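Local coordinates for chitin binding protein (Tectaria macrodonta, PDB 6IF7), which binds copper, probably binds chitin, is insecticidal, and is possibly a lytic polysaccharide monooxygenase of the AA10 family, at residues 78-90 against 173-183. Numbering follows the deposited sequence.
Sequences RSDWIATPLPSGA and AFYSCSDVYFT. With SO4 (sulfate ion), chain D.
L86 runs alongside F182, both side chains on the same face of the sheet, with L86 CG 3.7 Å from F182 CE1. With CG opposite the backbone N (chi1 -172°), the second torsion brings L86 CD2 to 4.0 Å from V180 CG1. S88 CB meets the same ring at F182 CD1, while S88 N and P87 O lie at the ring edge. The backbones pair in parallel: T84 N donates to D179 O, Y181 N to T84 O, L86 N to Y181 O and T183 N to L86 O. The first is nearly straight, 169° at the hydrogen. At the other end the D179 carboxylate and W81 ring have nearly parallel planes, 14° apart, but D179 OD2 sits obliquely to the ring and comes closest at W81 CB, 3.2 Å. A water bridges D179 OD2 to I82 O. R10 pairs with D179 and makes a cation-pi contact with W81. R78 grips D80 side-on through NE and NH2, one carboxylate oxygen each, and its NH1 donates to a sulfate, probably from the crystallisation liquor, 2.6 Å from SO4 O2. With an alanine here, the D80 carboxylate would probably lose this salt bridge and turn more freely. Away from the copper site, strand 84-86 edges a mixed sheet of the beta-sandwich core usual in this family; strand 173-182 also pairs with strand 159-167, where L86 touches I161, and W81 packs on helix 25-34.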
ATOM      1  N   ARG A  78      -5.195  -6.286 -11.818  1.00 33.23           N
ATOM      2  CA  ARG A  78      -6.409  -7.091 -11.877  1.00 33.79           C
ATOM      3  C   ARG A  78      -7.603  -6.304 -11.373  1.00 33.85           C
ATOM      4  O   ARG A  78      -7.462  -5.425 -10.511  1.00 31.60           O
ATOM      5  CB  ARG A  78      -6.256  -8.352 -11.047  1.00 33.72           C
ATOM      6  CG  ARG A  78      -5.038  -9.169 -11.459  1.00 34.39           C
ATOM      7  CD  ARG A  78      -4.864 -10.399 -10.618  1.00 32.38           C
ATOM      8  NE  ARG A  78      -6.057 -11.242 -10.610  1.00 28.90           N
ATOM      9  CZ  ARG A  78      -6.204 -12.415 -11.227  1.00 30.00           C
ATOM     10  NH1 ARG A  78      -5.248 -12.951 -11.964  1.00 29.42           N
ATOM     11  NH2 ARG A  78      -7.348 -13.072 -11.100  1.00 29.99           N
ATOM     12  N   SER A  79      -8.768  -6.658 -11.923  1.00 31.47           N
ATOM     13  CA  SER A  79     -10.051  -6.135 -11.508  1.00 32.72           C
ATOM     14  C   SER A  79     -10.565  -6.820 -10.274  1.00 29.79           C
ATOM     15  O   SER A  79     -11.516  -6.363  -9.726  1.00 31.69           O
ATOM     16  CB  SER A  79     -11.135  -6.299 -12.609  1.00 34.63           C
ATOM     17  OG  SER A  79     -10.592  -6.730 -13.837  1.00 40.73           O
ATOM     18  N   ASP A  80      -9.968  -7.916  -9.835  1.00 30.15           N
ATOM     19  CA  ASP A  80     -10.557  -8.697  -8.730  1.00 29.66           C
ATOM     20  C   ASP A  80      -9.706  -8.723  -7.446  1.00 28.38           C
ATOM     21  O   ASP A  80      -9.927  -9.576  -6.600  1.00 28.72           O
ATOM     22  CB  ASP A  80     -10.850 -10.129  -9.214  1.00 29.82           C
ATOM     23  CG  ASP A  80      -9.580 -10.860  -9.676  1.00 31.43           C
ATOM     24  OD1 ASP A  80      -8.477 -10.241  -9.697  1.00 32.63           O
ATOM     25  OD2 ASP A  80      -9.678 -12.045 -10.016  1.00 31.36           O
ATOM     26  N   TRP A  81      -8.746  -7.805  -7.289  1.00 27.47           N
ATOM     27  CA  TRP A  81      -8.109  -7.618  -5.985  1.00 27.07           C
ATOM     28  C   TRP A  81      -9.212  -7.330  -4.951  1.00 27.32           C
ATOM     29  O   TRP A  81     -10.129  -6.561  -5.212  1.00 24.19           O
ATOM     30  CB  TRP A  81      -7.127  -6.453  -5.979  1.00 25.96           C
ATOM     31  CG  TRP A  81      -5.815  -6.657  -6.696  1.00 25.43           C
ATOM     32  CD1 TRP A  81      -5.436  -6.074  -7.863  1.00 24.92           C
ATOM     33  CD2 TRP A  81      -4.702  -7.463  -6.270  1.00 25.68           C
ATOM     34  NE1 TRP A  81      -4.162  -6.467  -8.208  1.00 25.49           N
ATOM     35  CE2 TRP A  81      -3.682  -7.319  -7.252  1.00 24.98           C
ATOM     36  CE3 TRP A  81      -4.469  -8.299  -5.162  1.00 26.96           C
ATOM     37  CZ2 TRP A  81      -2.441  -7.970  -7.166  1.00 24.98           C
ATOM     38  CZ3 TRP A  81      -3.213  -8.968  -5.075  1.00 27.69           C
ATOM     39  CH2 TRP A  81      -2.216  -8.775  -6.069  1.00 26.92           C
ATOM     40  N   ILE A  82      -9.139  -7.966  -3.790  1.00 28.64           N
ATOM     41  CA  ILE A  82     -10.171  -7.755  -2.775  1.00 28.24           C
ATOM     42  C   ILE A  82      -9.936  -6.367  -2.188  1.00 28.30           C
ATOM     43  O   ILE A  82      -8.812  -6.011  -1.859  1.00 27.11           O
ATOM     44  CB  ILE A  82     -10.195  -8.855  -1.704  1.00 27.21           C
ATOM     45  CG1 ILE A  82     -10.507 -10.196  -2.382  1.00 28.75           C
ATOM     46  CG2 ILE A  82     -11.277  -8.554  -0.650  1.00 26.59           C
ATOM     47  CD1 ILE A  82     -10.582 -11.388  -1.440  1.00 30.19           C
ATOM     48  N   ALA A  83     -11.012  -5.596  -2.100  1.00 28.58           N
ATOM     49  CA  ALA A  83     -10.944  -4.185  -1.782  1.00 26.96           C
ATOM     50  C   ALA A  83     -11.676  -3.890  -0.473  1.00 26.06           C
ATOM     51  O   ALA A  83     -12.651  -4.553  -0.142  1.00 24.93           O
ATOM     52  CB  ALA A  83     -11.547  -3.380  -2.913  1.00 28.27           C
ATOM     53  N   THR A  84     -11.164  -2.908   0.259  1.00 24.42           N
ATOM     54  CA  THR A  84     -11.748  -2.458   1.507  1.00 25.58           C
ATOM     55  C   THR A  84     -12.714  -1.312   1.204  1.00 26.75           C
ATOM     56  O   THR A  84     -12.282  -0.288   0.665  1.00 25.15           O
ATOM     57  CB  THR A  84     -10.642  -2.021   2.488  1.00 24.09           C
ATOM     58  OG1 THR A  84      -9.792  -3.145   2.767  1.00 23.72           O
ATOM     59  CG2 THR A  84     -11.225  -1.519   3.793  1.00 25.70           C
ATOM     60  N   PRO A  85     -14.020  -1.497   1.500  1.00 28.31           N
ATOM     61  CA  PRO A  85     -14.986  -0.398   1.363  1.00 29.38           C
ATOM     62  C   PRO A  85     -14.575   0.796   2.231  1.00 29.81           C
ATOM     63  O   PRO A  85     -14.196   0.607   3.376  1.00 29.89           O
ATOM     64  CB  PRO A  85     -16.299  -1.004   1.895  1.00 30.58           C
ATOM     65  CG  PRO A  85     -16.141  -2.473   1.694  1.00 30.69           C
ATOM     66  CD  PRO A  85     -14.681  -2.751   1.929  1.00 29.02           C
ATOM     67  N   LEU A  86     -14.667   1.999   1.681  1.00 31.09           N
ATOM     68  CA  LEU A  86     -14.156   3.207   2.323  1.00 33.91           C
ATOM     69  C   LEU A  86     -15.079   4.399   2.003  1.00 32.77           C
ATOM     70  O   LEU A  86     -15.386   4.613   0.853  1.00 30.09           O
ATOM     71  CB  LEU A  86     -12.745   3.459   1.755  1.00 36.29           C
ATOM     72  CG  LEU A  86     -11.862   4.544   2.343  1.00 38.01           C
ATOM     73  CD1 LEU A  86     -11.932   4.581   3.843  1.00 41.72           C
ATOM     74  CD2 LEU A  86     -10.423   4.335   1.912  1.00 41.07           C
ATOM     75  N   PRO A  87     -15.529   5.173   3.012  1.00 34.48           N
ATOM     76  CA  PRO A  87     -16.305   6.382   2.652  1.00 33.06           C
ATOM     77  C   PRO A  87     -15.445   7.517   2.085  1.00 30.70           C
ATOM     78  O   PRO A  87     -14.363   7.804   2.607  1.00 30.08           O
ATOM     79  CB  PRO A  87     -16.955   6.791   3.975  1.00 34.29           C
ATOM     80  CG  PRO A  87     -16.090   6.190   5.016  1.00 35.33           C
ATOM     81  CD  PRO A  87     -15.661   4.870   4.445  1.00 35.33           C
ATOM     82  N   SER A  88     -15.930   8.099   0.990  1.00 28.82           N
ATOM     83  CA  SER A  88     -15.376   9.289   0.368  1.00 28.47           C
ATOM     84  C   SER A  88     -15.896  10.529   1.120  1.00 29.88           C
ATOM     85  O   SER A  88     -17.077  10.590   1.400  1.00 31.18           O
ATOM     86  CB  SER A  88     -15.836   9.333  -1.092  1.00 27.13           C
ATOM     87  OG  SER A  88     -15.312  10.456  -1.766  1.00 26.70           O
ATOM     88  N   GLY A  89     -15.029  11.490   1.458  1.00 29.31           N
ATOM     89  CA  GLY A  89     -15.440  12.704   2.194  1.00 27.78           C
ATOM     90  C   GLY A  89     -15.829  12.437   3.647  1.00 27.88           C
ATOM     91  O   GLY A  89     -16.900  12.838   4.093  1.00 27.21           O
ATOM     92  N   ALA A  90     -14.958  11.758   4.390  1.00 27.24           N
ATOM     93  CA  ALA A  90     -15.193  11.463   5.810  1.00 25.92           C
ATOM     94  C   ALA A  90     -13.889  11.501   6.553  1.00 26.83           C
ATOM     95  O   ALA A  90     -12.833  11.230   5.970  1.00 25.34           O
ATOM     96  CB  ALA A  90     -15.846  10.112   5.992  1.00 26.05           C
ATOM     97  N   ALA A 173      12.782   3.470   3.119  1.00 26.50           N
ATOM     98  CA  ALA A 173      11.359   3.684   2.999  1.00 25.48           C
ATOM     99  C   ALA A 173      10.638   2.365   2.666  1.00 25.87           C
ATOM    100  O   ALA A 173      11.233   1.451   2.081  1.00 24.91           O
ATOM    101  CB  ALA A 173      11.108   4.716   1.920  1.00 26.89           C
ATOM    102  N   PHE A 174       9.363   2.287   3.065  1.00 26.05           N
ATOM    103  CA  PHE A 174       8.481   1.162   2.817  1.00 25.67           C
ATOM    104  C   PHE A 174       7.302   1.646   1.963  1.00 27.08           C
ATOM    105  O   PHE A 174       6.879   2.801   2.058  1.00 26.13           O
ATOM    106  CB  PHE A 174       7.982   0.565   4.139  1.00 26.97           C
ATOM    107  CG  PHE A 174       9.091  -0.002   4.993  1.00 27.39           C
ATOM    108  CD1 PHE A 174       9.898   0.843   5.770  1.00 27.64           C
ATOM    109  CD2 PHE A 174       9.354  -1.370   5.001  1.00 27.48           C
ATOM    110  CE1 PHE A 174      10.945   0.323   6.537  1.00 29.41           C
ATOM    111  CE2 PHE A 174      10.387  -1.893   5.780  1.00 28.17           C
ATOM    112  CZ  PHE A 174      11.184  -1.052   6.535  1.00 28.29           C
ATOM    113  N   TYR A 175       6.774   0.753   1.137  1.00 25.38           N
ATOM    114  CA  TYR A 175       5.745   1.093   0.150  1.00 25.34           C
ATOM    115  C   TYR A 175       4.613   0.095   0.224  1.00 25.05           C
ATOM    116  O   TYR A 175       4.847  -1.113   0.242  1.00 23.58           O
ATOM    117  CB  TYR A 175       6.369   1.104  -1.240  1.00 26.37           C
ATOM    118  CG  TYR A 175       7.549   2.072  -1.340  1.00 25.89           C
ATOM    119  CD1 TYR A 175       7.350   3.406  -1.700  1.00 25.56           C
ATOM    120  CD2 TYR A 175       8.842   1.657  -1.044  1.00 26.54           C
ATOM    121  CE1 TYR A 175       8.414   4.294  -1.771  1.00 26.90           C
ATOM    122  CE2 TYR A 175       9.921   2.533  -1.109  1.00 26.56           C
ATOM    123  CZ  TYR A 175       9.708   3.846  -1.482  1.00 27.65           C
ATOM    124  OH  TYR A 175      10.765   4.727  -1.554  1.00 26.47           O
ATOM    125  N   SER A 176       3.388   0.619   0.285  1.00 25.23           N
ATOM    126  CA  SER A 176       2.171  -0.173   0.459  1.00 24.94           C
ATOM    127  C   SER A 176       1.063   0.228  -0.535  1.00 24.33           C
ATOM    128  O   SER A 176       0.707   1.406  -0.625  1.00 24.19           O
ATOM    129  CB  SER A 176       1.677   0.040   1.888  1.00 24.17           C
ATOM    130  OG  SER A 176       0.434  -0.585   2.098  1.00 25.39           O
ATOM    131  N   CYS A 177       0.515  -0.748  -1.260  1.00 24.95           N
ATOM    132  CA  CYS A 177      -0.710  -0.569  -2.086  1.00 26.38           C
ATOM    133  C   CYS A 177      -1.886  -1.230  -1.388  1.00 23.81           C
ATOM    134  O   CYS A 177      -1.776  -2.407  -1.043  1.00 21.50           O
ATOM    135  CB  CYS A 177      -0.583  -1.241  -3.451  1.00 26.42           C
ATOM    136  SG  CYS A 177       0.466  -0.341  -4.591  1.00 34.42           S
ATOM    137  N   SER A 178      -2.993  -0.496  -1.244  1.00 22.68           N
ATOM    138  CA  SER A 178      -4.244  -1.039  -0.693  1.00 23.88           C
ATOM    139  C   SER A 178      -5.406  -0.768  -1.667  1.00 24.79           C
ATOM    140  O   SER A 178      -5.659   0.363  -2.071  1.00 24.34           O
ATOM    141  CB  SER A 178      -4.553  -0.471   0.699  1.00 23.92           C
ATOM    142  OG  SER A 178      -3.498  -0.745   1.633  1.00 22.14           O
ATOM    143  N   ASP A 179      -6.096  -1.836  -2.049  1.00 24.87           N
ATOM    144  CA  ASP A 179      -7.253  -1.752  -2.906  1.00 24.20           C
ATOM    145  C   ASP A 179      -8.420  -1.326  -2.025  1.00 23.75           C
ATOM    146  O   ASP A 179      -8.609  -1.844  -0.946  1.00 20.72           O
ATOM    147  CB  ASP A 179      -7.505  -3.106  -3.553  1.00 25.14           C
ATOM    148  CG  ASP A 179      -6.360  -3.520  -4.448  1.00 26.79           C
ATOM    149  OD1 ASP A 179      -6.211  -2.916  -5.519  1.00 27.34           O
ATOM    150  OD2 ASP A 179      -5.580  -4.418  -4.088  1.00 27.36           O
ATOM    151  N   VAL A 180      -9.177  -0.356  -2.499  1.00 23.76           N
ATOM    152  CA  VAL A 180     -10.313   0.160  -1.760  1.00 24.46           C
ATOM    153  C   VAL A 180     -11.451   0.376  -2.720  1.00 24.44           C
ATOM    154  O   VAL A 180     -11.258   0.369  -3.910  1.00 23.43           O
ATOM    155  CB  VAL A 180      -9.989   1.476  -1.005  1.00 23.95           C
ATOM    156  CG1 VAL A 180      -8.879   1.233   0.002  1.00 24.61           C
ATOM    157  CG2 VAL A 180      -9.626   2.621  -1.957  1.00 24.42           C
ATOM    158  N   TYR A 181     -12.635   0.572  -2.170  1.00 25.87           N
ATOM    159  CA  TYR A 181     -13.812   0.822  -2.961  1.00 28.12           C
ATOM    160  C   TYR A 181     -14.541   1.973  -2.266  1.00 26.57           C
ATOM    161  O   TYR A 181     -14.990   1.813  -1.147  1.00 24.97           O
ATOM    162  CB  TYR A 181     -14.686  -0.448  -3.006  1.00 29.16           C
ATOM    163  CG  TYR A 181     -15.823  -0.322  -3.970  1.00 30.99           C
ATOM    164  CD1 TYR A 181     -17.015   0.304  -3.600  1.00 32.88           C
ATOM    165  CD2 TYR A 181     -15.706  -0.819  -5.261  1.00 32.87           C
ATOM    166  CE1 TYR A 181     -18.061   0.436  -4.501  1.00 33.18           C
ATOM    167  CE2 TYR A 181     -16.737  -0.690  -6.168  1.00 33.42           C
ATOM    168  CZ  TYR A 181     -17.903  -0.078  -5.787  1.00 34.65           C
ATOM    169  OH  TYR A 181     -18.887   0.016  -6.721  1.00 37.46           O
ATOM    170  N   PHE A 182     -14.642   3.123  -2.927  1.00 26.15           N
ATOM    171  CA  PHE A 182     -15.246   4.303  -2.315  1.00 26.47           C
ATOM    172  C   PHE A 182     -16.757   4.231  -2.354  1.00 28.48           C
ATOM    173  O   PHE A 182     -17.336   4.033  -3.408  1.00 28.36           O
ATOM    174  CB  PHE A 182     -14.733   5.583  -2.953  1.00 25.56           C
ATOM    175  CG  PHE A 182     -13.451   6.022  -2.387  1.00 24.99           C
ATOM    176  CD1 PHE A 182     -13.402   6.503  -1.094  1.00 25.36           C
ATOM    177  CD2 PHE A 182     -12.297   5.903  -3.105  1.00 25.76           C
ATOM    178  CE1 PHE A 182     -12.209   6.869  -0.519  1.00 26.82           C
ATOM    179  CE2 PHE A 182     -11.100   6.281  -2.546  1.00 28.15           C
ATOM    180  CZ  PHE A 182     -11.052   6.761  -1.246  1.00 27.05           C
ATOM    181  N   THR A 183     -17.385   4.371  -1.199  1.00 32.90           N
ATOM    182  CA  THR A 183     -18.811   4.060  -1.073  1.00 40.36           C
ATOM    183  C   THR A 183     -19.322   4.525   0.280  1.00 44.33           C
ATOM    184  O   THR A 183     -18.759   4.165   1.337  1.00 40.16           O
ATOM    185  CB  THR A 183     -19.076   2.531  -1.272  1.00 44.34           C
ATOM    186  OG1 THR A 183     -20.478   2.276  -1.455  1.00 51.49           O
ATOM    187  CG2 THR A 183     -18.529   1.678  -0.107  1.00 42.53           C
ATOM    188  OXT THR A 183     -20.291   5.299   0.320  1.00 48.34           O
TER
HETATM  189  S   SO4 D 251      -6.450 -16.112 -13.510  1.00 60.01           S
HETATM  190  O1  SO4 D 251      -5.860 -16.255 -14.868  1.00 63.10           O
HETATM  191  O2  SO4 D 251      -5.441 -15.505 -12.608  1.00 58.38           O
HETATM  192  O3  SO4 D 251      -7.690 -15.320 -13.583  1.00 55.30           O
HETATM  193  O4  SO4 D 251      -6.815 -17.446 -12.995  1.00 66.74           O
HETATM  194  O   HOH W   1      -6.104  -6.439  -2.301  1.00 28.94           O
HETATM  195  O   HOH W   2      -7.623  -3.048   1.305  1.00 19.01           O